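Local coordinates for protein serine protease inhibitor 1 (Coprinopsis cinerea, PDB 3VWC) that probably inhibits serine endopeptidases, as a small beta-trefoil protein of the I66 family of fungal peptidase inhibitors, at residues A65-K70 against G77-K82; K31-L36 against L71-L76. All blocks are in the same frame, centred on the assembly; numbering follows the deposited sequence.

Interaction 1. Residues A65-K70 against G77-K82; sequences APQEGK and GNMEDK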
ATOM      1  N   ALA A  65      -3.102   4.333  -6.943  1.00 12.26           N
ATOM      2  CA  ALA A  65      -3.764   5.573  -6.724  1.00 13.09           C
ATOM      3  C   ALA A  65      -5.095   5.286  -6.038  1.00 12.16           C
ATOM      4  O   ALA A  65      -5.647   4.174  -6.191  1.00 10.72           O
ATOM      5  CB  ALA A  65      -3.974   6.276  -8.094  1.00 13.16           C
ATOM      6  N   PRO A  66      -5.631   6.257  -5.321  1.00 12.14           N
ATOM      7  CA  PRO A  66      -6.869   6.128  -4.567  1.00 11.89           C
ATOM      8  C   PRO A  66      -8.060   6.493  -5.434  1.00 15.87           C
ATOM      9  O   PRO A  66      -7.949   7.361  -6.301  1.00 17.18           O
ATOM     10  CB  PRO A  66      -6.706   7.151  -3.425  1.00 15.51           C
ATOM     11  CG  PRO A  66      -5.814   8.248  -4.046  1.00 15.23           C
ATOM     12  CD  PRO A  66      -4.892   7.510  -5.019  1.00 11.65           C
ATOM     13  N   GLN A  67      -9.172   5.789  -5.259  1.00 13.98           N
ATOM     14  CA  GLN A  67     -10.399   6.149  -5.954  1.00 13.71           C
ATOM     15  C   GLN A  67     -11.577   5.659  -5.110  1.00 13.92           C
ATOM     16  O   GLN A  67     -11.594   4.521  -4.669  1.00 11.98           O
ATOM     17  CB  GLN A  67     -10.400   5.522  -7.344  1.00 14.20           C
ATOM     18  CG  GLN A  67     -11.667   5.775  -8.148  1.00 19.94           C
ATOM     19  CD  GLN A  67     -11.589   5.154  -9.508  1.00 21.25           C
ATOM     20  OE1 GLN A  67     -10.944   5.705 -10.400  1.00 23.75           O
ATOM     21  NE2 GLN A  67     -12.078   3.916  -9.631  1.00 20.68           N
ATOM     22  N   GLU A  68     -12.442   6.588  -4.718  1.00 15.25           N
ATOM     23  CA  GLU A  68     -13.606   6.292  -3.902  1.00 18.50           C
ATOM     24  C   GLU A  68     -13.216   5.452  -2.702  1.00 15.14           C
ATOM     25  O   GLU A  68     -13.855   4.427  -2.413  1.00 17.10           O
ATOM     26  CB  GLU A  68     -14.698   5.601  -4.719  1.00 16.93           C
ATOM     27  CG  GLU A  68     -15.367   6.517  -5.775  1.00 21.09           C
ATOM     28  CD  GLU A  68     -16.539   5.804  -6.486  1.00 23.03           C
ATOM     29  OE1 GLU A  68     -16.333   4.757  -7.146  1.00 23.30           O
ATOM     30  OE2 GLU A  68     -17.687   6.254  -6.309  1.00 36.12           O
ATOM     31  N   GLY A  69     -12.162   5.870  -2.019  1.00 15.29           N
ATOM     32  CA  GLY A  69     -11.827   5.252  -0.738  1.00 14.70           C
ATOM     33  C   GLY A  69     -11.064   3.947  -0.790  1.00 12.53           C
ATOM     34  O   GLY A  69     -10.899   3.287   0.228  1.00 11.81           O
ATOM     35  N   LYS A  70     -10.701   3.525  -1.991  1.00 10.78           N
ATOM     36  CA  LYS A  70      -9.985   2.267  -2.190  1.00  9.69           C
ATOM     37  C   LYS A  70      -8.752   2.434  -3.007  1.00  8.82           C
ATOM     38  O   LYS A  70      -8.579   3.391  -3.787  1.00 11.23           O
ATOM     39  CB  LYS A  70     -10.924   1.233  -2.860  1.00 12.71           C
ATOM     40  CG  LYS A  70     -12.282   1.104  -2.143  1.00 13.37           C
ATOM     41  CD  LYS A  70     -12.186   0.294  -0.860  1.00 22.14           C
ATOM     42  CE  LYS A  70     -13.581  -0.079  -0.336  1.00 25.20           C
ATOM     43  NZ  LYS A  70     -14.224  -1.139  -1.156  1.00 37.99           N
ATOM     44  N   GLY A  77      -4.143   5.107 -17.146  1.00 25.03           N
ATOM     45  CA  GLY A  77      -3.231   6.245 -17.011  1.00 24.35           C
ATOM     46  C   GLY A  77      -3.930   7.504 -16.584  1.00 18.51           C
ATOM     47  O   GLY A  77      -3.317   8.553 -16.459  1.00 24.82           O
ATOM     48  N   ASN A  78      -5.253   7.449 -16.467  1.00 28.88           N
ATOM     49  CA  ASN A  78      -5.996   8.663 -16.181  1.00 28.55           C
ATOM     50  C   ASN A  78      -6.301   8.917 -14.691  1.00 29.14           C
ATOM     51  O   ASN A  78      -7.106   9.793 -14.374  1.00 30.62           O
ATOM     52  CB  ASN A  78      -7.289   8.696 -17.022  1.00 31.16           C
ATOM     53  CG  ASN A  78      -8.217   7.522 -16.718  1.00 34.71           C
ATOM     54  OD1 ASN A  78      -7.826   6.565 -16.032  1.00 34.24           O
ATOM     55  ND2 ASN A  78      -9.455   7.592 -17.223  1.00 36.34           N
ATOM     56  N   MET A  79      -5.709   8.139 -13.782  1.00 22.03           N
ATOM     57  CA  MET A  79      -5.955   8.317 -12.353  1.00 24.88           C
ATOM     58  C   MET A  79      -5.070   9.400 -11.738  1.00 22.06           C
ATOM     59  O   MET A  79      -3.865   9.483 -11.994  1.00 24.62           O
ATOM     60  CB  MET A  79      -5.787   6.993 -11.597  1.00 23.99           C
ATOM     61  CG  MET A  79      -6.727   5.887 -12.111  1.00 21.83           C
ATOM     62  SD  MET A  79      -6.743   4.449 -11.020  1.00 21.86           S
ATOM     63  CE  MET A  79      -7.722   5.109  -9.690  1.00 23.22           C
ATOM     64  N   GLU A  80      -5.705  10.219 -10.919  1.00 22.46           N
ATOM     65  CA  GLU A  80      -5.020  11.304 -10.261  1.00 21.22           C
ATOM     66  C   GLU A  80      -4.486  10.825  -8.920  1.00 21.95           C
ATOM     67  O   GLU A  80      -4.779   9.704  -8.461  1.00 22.82           O
ATOM     68  CB  GLU A  80      -5.966  12.492 -10.062  1.00 25.58           C
ATOM     69  CG  GLU A  80      -6.274  13.265 -11.368  1.00 29.86           C
ATOM     70  CD  GLU A  80      -5.004  13.664 -12.168  1.00 42.56           C
ATOM     71  OE1 GLU A  80      -4.162  14.432 -11.641  1.00 41.95           O
ATOM     72  OE2 GLU A  80      -4.861  13.240 -13.344  1.00 49.79           O
ATOM     73  N   ASP A  81      -3.592  11.629  -8.367  1.00 18.86           N
ATOM     74  CA  ASP A  81      -3.113  11.416  -7.006  1.00 17.43           C
ATOM     75  C   ASP A  81      -2.255  10.164  -6.847  1.00 14.41           C
ATOM     76  O   ASP A  81      -2.444   9.401  -5.891  1.00 14.79           O
ATOM     77  CB  ASP A  81      -4.284  11.423  -6.034  1.00 15.59           C
ATOM     78  CG  ASP A  81      -5.202  12.609  -6.233  1.00 22.26           C
ATOM     79  OD1 ASP A  81      -4.750  13.766  -6.113  1.00 23.36           O
ATOM     80  OD2 ASP A  81      -6.407  12.393  -6.414  1.00 24.97           O
ATOM     81  N   LYS A  82      -1.214  10.052  -7.670  1.00 16.08           N
ATOM     82  CA  LYS A  82      -0.326   8.920  -7.635  1.00 12.72           C
ATOM     83  C   LYS A  82       0.877   9.058  -6.703  1.00 13.52           C
ATOM     84  O   LYS A  82       1.687   8.176  -6.622  1.00 15.05           O
ATOM     85  CB  LYS A  82       0.199   8.599  -9.046  1.00 20.22           C
ATOM     86  CG  LYS A  82      -0.902   8.307 -10.035  1.00 20.93           C
ATOM     87  CD  LYS A  82      -0.334   7.684 -11.298  1.00 35.92           C
ATOM     88  CE  LYS A  82      -1.421   7.520 -12.357  1.00 40.40           C
ATOM     89  NZ  LYS A  82      -0.814   7.472 -13.714  1.00 48.99           N
TER
HETATM   90  O   HOH W   1      -8.083  10.423  -6.298  1.00 23.48           O
HETATM   91  O   HOH W   2      -6.981   8.236  -8.620  1.00 23.56           O

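Interaction 2. Residues K31-L36 against L71-L76; sequences KRIRVL and LFADLL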
ATOM      1  N   LYS A  31      -7.276  -1.870 -11.335  1.00 12.85           N
ATOM      2  CA  LYS A  31      -7.272  -3.185 -10.715  1.00 13.28           C
ATOM      3  C   LYS A  31      -7.148  -3.036  -9.210  1.00 14.55           C
ATOM      4  O   LYS A  31      -6.304  -2.247  -8.716  1.00 11.38           O
ATOM      5  CB  LYS A  31      -6.136  -4.041 -11.251  1.00 13.13           C
ATOM      6  CG  LYS A  31      -6.250  -4.330 -12.780  1.00 15.22           C
ATOM      7  CD  LYS A  31      -7.372  -5.346 -13.025  1.00 14.62           C
ATOM      8  CE  LYS A  31      -7.572  -5.522 -14.555  1.00 20.90           C
ATOM      9  NZ  LYS A  31      -8.502  -4.482 -15.150  1.00 19.53           N
ATOM     10  N   ARG A  32      -7.885  -3.850  -8.454  1.00 11.27           N
ATOM     11  CA  ARG A  32      -7.850  -3.721  -6.986  0.50 10.01           C
ATOM     12  C   ARG A  32      -6.517  -4.179  -6.436  1.00  8.81           C
ATOM     13  O   ARG A  32      -5.985  -5.242  -6.809  1.00 11.09           O
ATOM     14  CB  ARG A  32      -8.959  -4.548  -6.340  0.50  9.47           C
ATOM     15  CG  ARG A  32     -10.352  -3.947  -6.463  0.50  5.36           C
ATOM     16  CD  ARG A  32     -11.389  -4.919  -5.824  0.50  6.61           C
ATOM     17  NE  ARG A  32     -12.754  -4.504  -6.121  0.50  9.34           N
ATOM     18  CZ  ARG A  32     -13.850  -4.868  -5.442  0.50  9.32           C
ATOM     19  NH1 ARG A  32     -13.794  -5.628  -4.323  0.50  6.10           N
ATOM     20  NH2 ARG A  32     -15.008  -4.369  -5.835  0.50  3.79           N
ATOM     21  N   ILE A  33      -6.024  -3.386  -5.481  1.00  8.68           N
ATOM     22  CA  ILE A  33      -4.934  -3.841  -4.646  1.00  8.14           C
ATOM     23  C   ILE A  33      -5.511  -4.519  -3.430  1.00  9.37           C
ATOM     24  O   ILE A  33      -6.424  -4.008  -2.820  1.00 10.07           O
ATOM     25  CB  ILE A  33      -3.982  -2.677  -4.235  1.00  7.09           C
ATOM     26  CG1 ILE A  33      -3.318  -2.014  -5.467  1.00 10.26           C
ATOM     27  CG2 ILE A  33      -2.919  -3.210  -3.257  1.00 10.47           C
ATOM     28  CD1 ILE A  33      -2.551  -2.954  -6.344  1.00 15.25           C
ATOM     29  N   ARG A  34      -5.051  -5.739  -3.184  1.00 10.81           N
ATOM     30  CA  ARG A  34      -5.717  -6.604  -2.196  1.00 10.21           C
ATOM     31  C   ARG A  34      -4.753  -7.141  -1.130  1.00 10.02           C
ATOM     32  O   ARG A  34      -3.533  -7.220  -1.337  1.00 12.88           O
ATOM     33  CB  ARG A  34      -6.420  -7.775  -2.879  1.00  9.89           C
ATOM     34  CG  ARG A  34      -7.253  -7.421  -4.100  1.00 10.84           C
ATOM     35  CD  ARG A  34      -7.618  -8.725  -4.836  1.00 11.49           C
ATOM     36  NE  ARG A  34      -8.325  -8.453  -6.081  1.00 12.34           N
ATOM     37  CZ  ARG A  34      -9.644  -8.478  -6.197  1.00 13.24           C
ATOM     38  NH1 ARG A  34     -10.407  -8.681  -5.124  1.00 11.92           N
ATOM     39  NH2 ARG A  34     -10.216  -8.298  -7.385  1.00 14.69           N
ATOM     40  N   VAL A  35      -5.318  -7.645  -0.020  1.00 11.39           N
ATOM     41  CA  VAL A  35      -4.546  -8.594   0.764  0.50  9.79           C
ATOM     42  C   VAL A  35      -4.641  -9.979   0.131  1.00 12.77           C
ATOM     43  O   VAL A  35      -5.708 -10.372  -0.337  1.00 13.56           O
ATOM     44  CB  VAL A  35      -4.943  -8.632   2.251  0.50 14.01           C
ATOM     45  CG1 VAL A  35      -4.310  -7.427   3.021  0.50 10.52           C
ATOM     46  CG2 VAL A  35      -6.439  -8.712   2.419  0.50 12.01           C
ATOM     47  N   LEU A  36      -3.500 -10.640  -0.003  1.00 12.54           N
ATOM     48  CA  LEU A  36      -3.410 -11.859  -0.847  1.00 13.35           C
ATOM     49  C   LEU A  36      -3.331 -13.126  -0.017  1.00 16.87           C
ATOM     50  O   LEU A  36      -2.633 -13.151   0.974  1.00 16.29           O
ATOM     51  CB  LEU A  36      -2.169 -11.756  -1.751  1.00 15.83           C
ATOM     52  CG  LEU A  36      -2.222 -10.537  -2.695  1.00 17.13           C
ATOM     53  CD1 LEU A  36      -0.919 -10.344  -3.463  1.00 13.38           C
ATOM     54  CD2 LEU A  36      -3.379 -10.662  -3.706  1.00 16.49           C
ATOM     55  N   LEU A  71      -7.875   1.443  -2.862  1.00  6.99           N
ATOM     56  CA  LEU A  71      -6.564   1.474  -3.553  1.00  8.22           C
ATOM     57  C   LEU A  71      -6.534   0.641  -4.822  1.00 11.47           C
ATOM     58  O   LEU A  71      -6.898  -0.543  -4.794  1.00  9.30           O
ATOM     59  CB  LEU A  71      -5.471   0.995  -2.583  1.00  9.78           C
ATOM     60  CG  LEU A  71      -4.062   1.073  -3.129  1.00 10.27           C
ATOM     61  CD1 LEU A  71      -3.637   2.528  -3.377  1.00 10.84           C
ATOM     62  CD2 LEU A  71      -3.094   0.401  -2.134  1.00  9.50           C
ATOM     63  N   PHE A  72      -6.185   1.268  -5.960  1.00 10.95           N
ATOM     64  CA  PHE A  72      -6.120   0.526  -7.252  1.00 10.83           C
ATOM     65  C   PHE A  72      -4.795   0.724  -7.950  1.00 11.12           C
ATOM     66  O   PHE A  72      -4.152   1.749  -7.732  1.00 13.70           O
ATOM     67  CB  PHE A  72      -7.158   1.064  -8.227  1.00 11.67           C
ATOM     68  CG  PHE A  72      -8.597   0.854  -7.789  1.00  9.40           C
ATOM     69  CD1 PHE A  72      -9.336  -0.176  -8.378  1.00 10.42           C
ATOM     70  CD2 PHE A  72      -9.262   1.783  -7.004  1.00  9.72           C
ATOM     71  CE1 PHE A  72     -10.700  -0.302  -8.059  1.00 10.07           C
ATOM     72  CE2 PHE A  72     -10.641   1.712  -6.693  1.00 11.06           C
ATOM     73  CZ  PHE A  72     -11.382   0.662  -7.260  1.00  8.22           C
ATOM     74  N   ALA A  73      -4.445  -0.223  -8.804  1.00 10.00           N
ATOM     75  CA  ALA A  73      -3.455  -0.019  -9.843  1.00 10.15           C
ATOM     76  C   ALA A  73      -4.085   0.627 -11.078  1.00 13.27           C
ATOM     77  O   ALA A  73      -5.197   0.242 -11.525  1.00 14.99           O
ATOM     78  CB  ALA A  73      -2.773  -1.288 -10.162  1.00 10.45           C
ATOM     79  N   ASP A  74      -3.421   1.677 -11.578  1.00 15.84           N
ATOM     80  CA  ASP A  74      -3.934   2.454 -12.734  0.70 17.89           C
ATOM     81  C   ASP A  74      -3.343   1.856 -14.003  1.00 19.67           C
ATOM     82  O   ASP A  74      -2.131   1.909 -14.238  1.00 17.63           O
ATOM     83  CB  ASP A  74      -3.587   3.949 -12.607  0.70 15.04           C
ATOM     84  CG  ASP A  74      -4.172   4.823 -13.733  0.70 13.06           C
ATOM     85  OD1 ASP A  74      -4.965   4.313 -14.563  0.70 15.24           O
ATOM     86  OD2 ASP A  74      -3.733   6.011 -13.809  0.70 15.07           O
ATOM     87  N   LEU A  75      -4.196   1.176 -14.753  1.00 20.09           N
ATOM     88  CA  LEU A  75      -3.785   0.559 -15.990  1.00 21.54           C
ATOM     89  C   LEU A  75      -3.974   1.527 -17.159  1.00 25.59           C
ATOM     90  O   LEU A  75      -3.308   1.372 -18.159  1.00 28.16           O
ATOM     91  CB  LEU A  75      -4.536  -0.781 -16.215  1.00 19.28           C
ATOM     92  CG  LEU A  75      -3.848  -2.001 -15.576  1.00 20.59           C
ATOM     93  CD1 LEU A  75      -3.693  -1.832 -14.073  1.00 26.04           C
ATOM     94  CD2 LEU A  75      -4.624  -3.291 -15.871  1.00 20.25           C
ATOM     95  N   LEU A  76      -4.965   2.423 -17.082  1.00 24.47           N
ATOM     96  CA  LEU A  76      -5.320   3.295 -18.237  1.00 26.45           C
ATOM     97  C   LEU A  76      -4.455   4.544 -18.321  1.00 30.32           C
ATOM     98  O   LEU A  76      -4.161   5.040 -19.438  1.00 28.40           O
ATOM     99  CB  LEU A  76      -6.814   3.686 -18.207  1.00 30.47           C
ATOM    100  CG  LEU A  76      -7.308   4.581 -19.354  1.00 30.72           C
ATOM    101  CD1 LEU A  76      -7.202   3.831 -20.688  1.00 33.89           C
ATOM    102  CD2 LEU A  76      -8.726   5.104 -19.127  1.00 34.49           C
TER

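Interaction 1. Residues A65-K70 against G77-K82
Met79 and Gln67 meet at about a right angle, the sulphur-bound methyl of one laid against the extended chain of the other. Met79 CE lies 3.6 Å from Gln67 CB and 3.4 Å from Gln67 OE1, so this one methyl touches both the root of the glutamine and the oxygen of its amide. The bend of the methionine at chi3 (75°) directs CE to this position, while the CB of Met79 packs on the CB of Ala65 at 4.0 Å. Van der Waals contact continues at Pro66, whose ring crosses the Asp81 side chain at about a right angle: Pro66 CG is 4.0 Å from Asp81 CB, and Pro66 CD packs against the carbonyl oxygen Asp81 O at 3.2 Å.

Polar contact between the two segments runs through water. Two waters lie in hydrogen-bonding reach of Pro66 O; the first, 2.6 Å from Asp81 OD2, bridges to that carboxylate, and the second, 2.7 Å from Glu80 O, to the loop backbone. They cannot serve all nearby acceptors at once. The other carboxylate oxygen, Asp81 OD1, is hydrogen-bonded to Ser103 OG.

Beyond Gln67 the chain reverses in a type I' turn to Lys70, making 62-67 and 70-73 a beta hairpin. The loop that follows, between strands 70-73 and 84-88, lies against the end of strand 62-67, with Asn101 of strand 96-101 touching both Pro66 and Asp81.

Interaction 2. Residues K31-L36 against L71-L76
Lys31 and Ala73 form an antiparallel hydrogen-bonded pair, joined by two backbone bonds: Lys31 N to Ala73 O at 3.0 Å and Ala73 N to Lys31 O at 2.7 Å. A third bond runs from Ile33 N to Leu71 O over 3.1 Å. Between them Arg32 and Phe72 make a non-hydrogen-bonded pair, where Phe72 CA approaches Lys31 O in a CA-H...O contact.

The side chains pack outward from this ladder. Leu75 crosses Lys31 at about a right angle, setting Leu75 CD2 3.6 Å from Lys31 CG; a bend of the lysine at chi4 (-85°) turns NZ to the carbonyl oxygens of Leu29 and Ser27. In the arginine conformer described, Arg32 and Phe72 run side by side in the same direction, Arg32 CG resting 4.0 Å from Phe72 CE1. Ile33 meets two neighbours: its CG2 packs on Leu71 CD2 at 3.8 Å, and its CD1 reaches Ala73 CB at 4.2 Å. Ile33 and Leu71 both touch Val64 of strand 62-67.

Strand 31-35 thus pairs with strand 70-73, the second strand of the 62-67/70-73 hairpin, in the antiparallel sheet of this beta trefoil, with Ile33, Leu71 and Ala73 buried at the junction.

In the fold
The two interactions, with centres about 10 Å apart, share the hairpin of strands 62-67 and 70-73. Along the chain their segments alternate: 31-36 comes first, then 65-70, 71-76 and 77-82. Within the antiparallel sheet, strand 70-73 lies between 31-35 and 62-67, so interaction 2 adds a strand to one side of the hairpin, while interaction 1 folds the following loop back onto the other hairpin strand. Direct links connect them: Ala65 N probably hydrogen-bonds to Phe72 O across the hairpin and, in the Asp74 conformer described, Met79 N probably to Asp74 OD2. A single hairpin thereby joins an early strand and the later loop into one region of the trefoil.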